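Local coordinates for glutamate racemase (Campylobacter jejuni, PDB 3UHF), which belongs to the Asp/Glu/hydantoin racemase family, folds into two alpha/beta domains and is modelled with D-glutamic acid between them, at residues A[72-75]-A[76-79]; A[182-185]-A[186-189]. All coordinates share one frame; numbering follows the deposited sequence. Where two conformers were deposited one is given.

Interaction 1. Residues A[72-75]-A[76-79]; sequences IKFC and LEAL
Four consecutive backbone hydrogen bonds join I72 through C75 to L76 through L79, each N-H reaching the carbonyl four residues earlier. L76 N meets I72 O at 3.0 Å and is the straightest of them, with an N-H...O angle of 166°, while L79 N closes on C75 O at 2.9 Å. K73 leaves with CG anti to its own N (chi1 175°) and runs fully extended, which carries its methylenes past the carboxylate of E77: K73 CE comes within 3.7 Å of E77 OE2. The charged ends do not meet, since K73 NZ stays 4.6 Å from E77 OE2, so any attraction between them is probably modest. E77 has its firmer partner outside this stretch of helix, in a salt bridge from OE1 to R60, and the same arginine makes a cation-pi contact with F74. E77 CG also packs on the backbone, 3.3 Å from K73 O. On the apolar side, I72 and L76 run side by side in the same direction, I72 CG2 touching L76 CD1 at 4.1 Å. C75 and A78 both pack on F30 of the central strand 26-31, and L79 reaches L105 of helix 102-108. This is a regular amphipathic alpha-helix, laid against the parallel sheet of an alpha/beta domain.

Interaction 2. Residues A[182-185]-A[186-189]; sequences FLQS and AMEY
Q184 and E188 bring two flat groups together one turn apart on an amphipathic alpha-helix, in an i to i+4 side-chain hydrogen bond. The planes of amide and carboxylate stand almost perpendicular, 87° apart. Q184 NE2 gives its hydrogen to E188 OE2 at 2.8 Å in a nearly straight bond of 174°; the acceptor lies in the amide plane of Q184, whereas the donor comes in from above the carboxylate plane. A bend at chi2 of Q184 (71°) turns the amide forward along the helix, toward E188. At the other corner of that amide, Q184 OE1 has the methyl CE of M187 at 3.6 Å, the two side chains crossing at about a right angle. Beneath, E188 N bonds to Q184 O, so this pair is tied through both backbone and side chains. M187 continues inward to L214 and Y217 of helix 211-218, and A186 sits on F169 and M172 of helix 169-174. L183 O takes the N-H of M187, with M187 N at 2.9 Å. At the end of the stretch, the CB of Y189 rests 3.4 Å from S185 O.

Overall arrangement
From the N terminus, the chain first lays down strands 26-31 and 51-56, then reaches helix 68-82, where interaction 1 lies. Interaction 2 follows much later, on helix 181-191, between strands 161-165 and 199-202. Each is a contact within a single helix and closes no loop; they come in series, neither nesting nor crossing. Their centres are 34 Å apart, with nearest atoms about 24 Å apart. Interaction 1 belongs to the domain of the five-stranded parallel sheet, where its helix packs against both strand 26-31 and helix 102-108. Interaction 2 belongs to that of the four-stranded sheet, where its helix packs on helices 169-174 and 211-218. The side chain of F74, in interaction 1, is about 9 Å from D-glutamic acid.

Interaction 1. Residues A[72-75]-A[76-79]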
loop_
_atom_site.group_PDB
_atom_site.type_symbol
_atom_site.label_atom_id
_atom_site.label_comp_id
_atom_site.label_asym_id
_atom_site.label_seq_id
_atom_site.Cartn_x
_atom_site.Cartn_y
_atom_site.Cartn_z
ATOM N N ILE A 72 -12.341 7.929 6.655
ATOM C CA ILE A 72 -13.378 6.906 6.619
ATOM C C ILE A 72 -14.484 7.289 5.639
ATOM O O ILE A 72 -14.914 6.479 4.817
ATOM C CB ILE A 72 -13.947 6.647 8.015
ATOM C CG1 ILE A 72 -12.879 5.968 8.887
ATOM C CG2 ILE A 72 -15.208 5.785 7.923
ATOM C CD1 ILE A 72 -13.339 5.676 10.309
ATOM N N LYS A 73 -14.913 8.544 5.704
ATOM C CA LYS A 73 -15.956 9.035 4.822
ATOM C C LYS A 73 -15.549 8.850 3.363
ATOM O O LYS A 73 -16.316 8.320 2.567
ATOM C CB LYS A 73 -16.223 10.519 5.107
ATOM C CG LYS A 73 -17.220 11.173 4.168
ATOM C CD LYS A 73 -17.172 12.694 4.316
ATOM C CE LYS A 73 -18.168 13.378 3.382
ATOM N NZ LYS A 73 -18.066 14.869 3.434
ATOM N N PHE A 74 -14.335 9.283 3.020
ATOM C CA PHE A 74 -13.836 9.148 1.653
ATOM C C PHE A 74 -13.759 7.678 1.187
ATOM O O PHE A 74 -14.071 7.365 0.039
ATOM C CB PHE A 74 -12.458 9.807 1.516
ATOM C CG PHE A 74 -12.494 11.330 1.540
ATOM C CD1 PHE A 74 -13.702 12.015 1.595
ATOM C CD2 PHE A 74 -11.321 12.065 1.500
ATOM C CE1 PHE A 74 -13.741 13.404 1.613
ATOM C CE2 PHE A 74 -11.358 13.466 1.512
ATOM C CZ PHE A 74 -12.566 14.128 1.569
ATOM N N CYS A 75 -13.319 6.789 2.069
ATOM C CA CYS A 75 -13.228 5.368 1.718
ATOM C C CYS A 75 -14.597 4.750 1.444
ATOM O O CYS A 75 -14.759 3.960 0.507
ATOM C CB CYS A 75 -12.511 4.579 2.815
ATOM S SG CYS A 75 -10.755 4.996 2.947
ATOM N N LEU A 76 -15.579 5.092 2.268
ATOM C CA LEU A 76 -16.933 4.587 2.047
ATOM C C LEU A 76 -17.496 5.074 0.710
ATOM O O LEU A 76 -18.230 4.348 0.047
ATOM C CB LEU A 76 -17.864 4.950 3.210
ATOM C CG LEU A 76 -17.623 4.136 4.489
ATOM C CD1 LEU A 76 -18.432 4.689 5.654
ATOM C CD2 LEU A 76 -17.949 2.659 4.264
ATOM N N GLU A 77 -17.142 6.294 0.305
ATOM C CA GLU A 77 -17.542 6.772 -1.010
ATOM C C GLU A 77 -16.887 5.938 -2.103
ATOM O O GLU A 77 -17.496 5.658 -3.135
ATOM C CB GLU A 77 -17.191 8.252 -1.189
ATOM C CG GLU A 77 -17.898 9.175 -0.211
ATOM C CD GLU A 77 -17.577 10.640 -0.474
ATOM O OE1 GLU A 77 -16.781 10.905 -1.399
ATOM O OE2 GLU A 77 -18.127 11.515 0.231
ATOM N N ALA A 78 -15.645 5.536 -1.865
ATOM C CA ALA A 78 -14.926 4.706 -2.821
ATOM C C ALA A 78 -15.615 3.349 -2.951
ATOM O O ALA A 78 -15.778 2.819 -4.054
ATOM C CB ALA A 78 -13.472 4.534 -2.391
ATOM N N LEU A 79 -16.039 2.798 -1.823
ATOM C CA LEU A 79 -16.782 1.543 -1.846
ATOM C C LEU A 79 -18.028 1.688 -2.731
ATOM O O LEU A 79 -18.308 0.823 -3.562
ATOM C CB LEU A 79 -17.159 1.115 -0.426
ATOM C CG LEU A 79 -17.886 -0.223 -0.291
ATOM C CD1 LEU A 79 -17.075 -1.333 -0.938
ATOM C CD2 LEU A 79 -18.167 -0.533 1.166
#

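Interaction 2. Residues A[182-185]-A[186-189]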
loop_
_atom_site.group_PDB
_atom_site.type_symbol
_atom_site.label_atom_id
_atom_site.label_comp_id
_atom_site.label_asym_id
_atom_site.label_seq_id
_atom_site.Cartn_x
_atom_site.Cartn_y
_atom_site.Cartn_z
ATOM N N PHE A 182 18.746 16.562 -2.402
ATOM C CA PHE A 182 17.559 17.046 -1.711
ATOM C C PHE A 182 16.917 15.875 -0.969
ATOM O O PHE A 182 16.559 15.983 0.199
ATOM C CB PHE A 182 16.586 17.679 -2.715
ATOM C CG PHE A 182 15.381 18.340 -2.088
ATOM C CD1 PHE A 182 15.369 18.704 -0.750
ATOM C CD2 PHE A 182 14.254 18.590 -2.851
ATOM C CE1 PHE A 182 14.251 19.312 -0.185
ATOM C CE2 PHE A 182 13.128 19.208 -2.296
ATOM C CZ PHE A 182 13.132 19.566 -0.962
ATOM N N LEU A 183 16.800 14.733 -1.632
ATOM C CA LEU A 183 16.272 13.561 -0.934
ATOM C C LEU A 183 17.195 13.131 0.220
ATOM O O LEU A 183 16.725 12.726 1.285
ATOM C CB LEU A 183 16.028 12.408 -1.906
ATOM C CG LEU A 183 15.408 11.159 -1.270
ATOM C CD1 LEU A 183 13.947 11.425 -0.871
ATOM C CD2 LEU A 183 15.495 10.001 -2.234
ATOM N N GLN A 184 18.505 13.221 0.019
ATOM C CA GLN A 184 19.442 12.882 1.087
ATOM C C GLN A 184 19.171 13.766 2.299
ATOM O O GLN A 184 19.214 13.303 3.436
ATOM C CB GLN A 184 20.887 13.071 0.622
ATOM C CG GLN A 184 21.924 12.929 1.734
ATOM C CD GLN A 184 22.081 11.488 2.204
ATOM O OE1 GLN A 184 21.717 10.546 1.495
ATOM N NE2 GLN A 184 22.618 11.313 3.408
ATOM N N SER A 185 18.888 15.042 2.053
ATOM C CA SER A 185 18.617 15.975 3.146
ATOM C C SER A 185 17.324 15.636 3.892
ATOM O O SER A 185 17.240 15.803 5.111
ATOM C CB SER A 185 18.568 17.411 2.621
ATOM O OG SER A 185 19.828 17.793 2.094
ATOM N N ALA A 186 16.319 15.164 3.164
ATOM C CA ALA A 186 15.068 14.738 3.789
ATOM C C ALA A 186 15.306 13.512 4.674
ATOM O O ALA A 186 14.786 13.407 5.783
ATOM C CB ALA A 186 14.045 14.406 2.736
ATOM N N MET A 187 16.088 12.579 4.160
ATOM C CA MET A 187 16.406 11.382 4.930
ATOM C C MET A 187 17.177 11.744 6.198
ATOM O O MET A 187 16.893 11.208 7.281
ATOM C CB MET A 187 17.157 10.368 4.072
ATOM C CG MET A 187 16.270 9.772 3.000
ATOM S SD MET A 187 16.995 8.345 2.141
ATOM C CE MET A 187 18.397 9.123 1.338
ATOM N N GLU A 188 18.118 12.677 6.082
ATOM C CA GLU A 188 18.883 13.106 7.246
ATOM C C GLU A 188 17.976 13.800 8.247
ATOM O O GLU A 188 18.127 13.629 9.459
ATOM C CB GLU A 188 20.060 13.995 6.843
ATOM C CG GLU A 188 21.134 13.229 6.084
ATOM C CD GLU A 188 22.241 14.113 5.537
ATOM O OE1 GLU A 188 22.133 15.361 5.620
ATOM O OE2 GLU A 188 23.224 13.550 5.008
ATOM N N TYR A 189 17.012 14.557 7.731
ATOM C CA TYR A 189 16.057 15.253 8.576
ATOM C C TYR A 189 15.231 14.272 9.398
ATOM O O TYR A 189 15.118 14.422 10.616
ATOM C CB TYR A 189 15.138 16.127 7.720
ATOM C CG TYR A 189 13.988 16.771 8.469
ATOM C CD1 TYR A 189 14.186 17.904 9.248
ATOM C CD2 TYR A 189 12.696 16.264 8.363
ATOM C CE1 TYR A 189 13.133 18.506 9.920
ATOM C CE2 TYR A 189 11.634 16.859 9.031
ATOM C CZ TYR A 189 11.860 17.980 9.808
ATOM O OH TYR A 189 10.812 18.577 10.469
#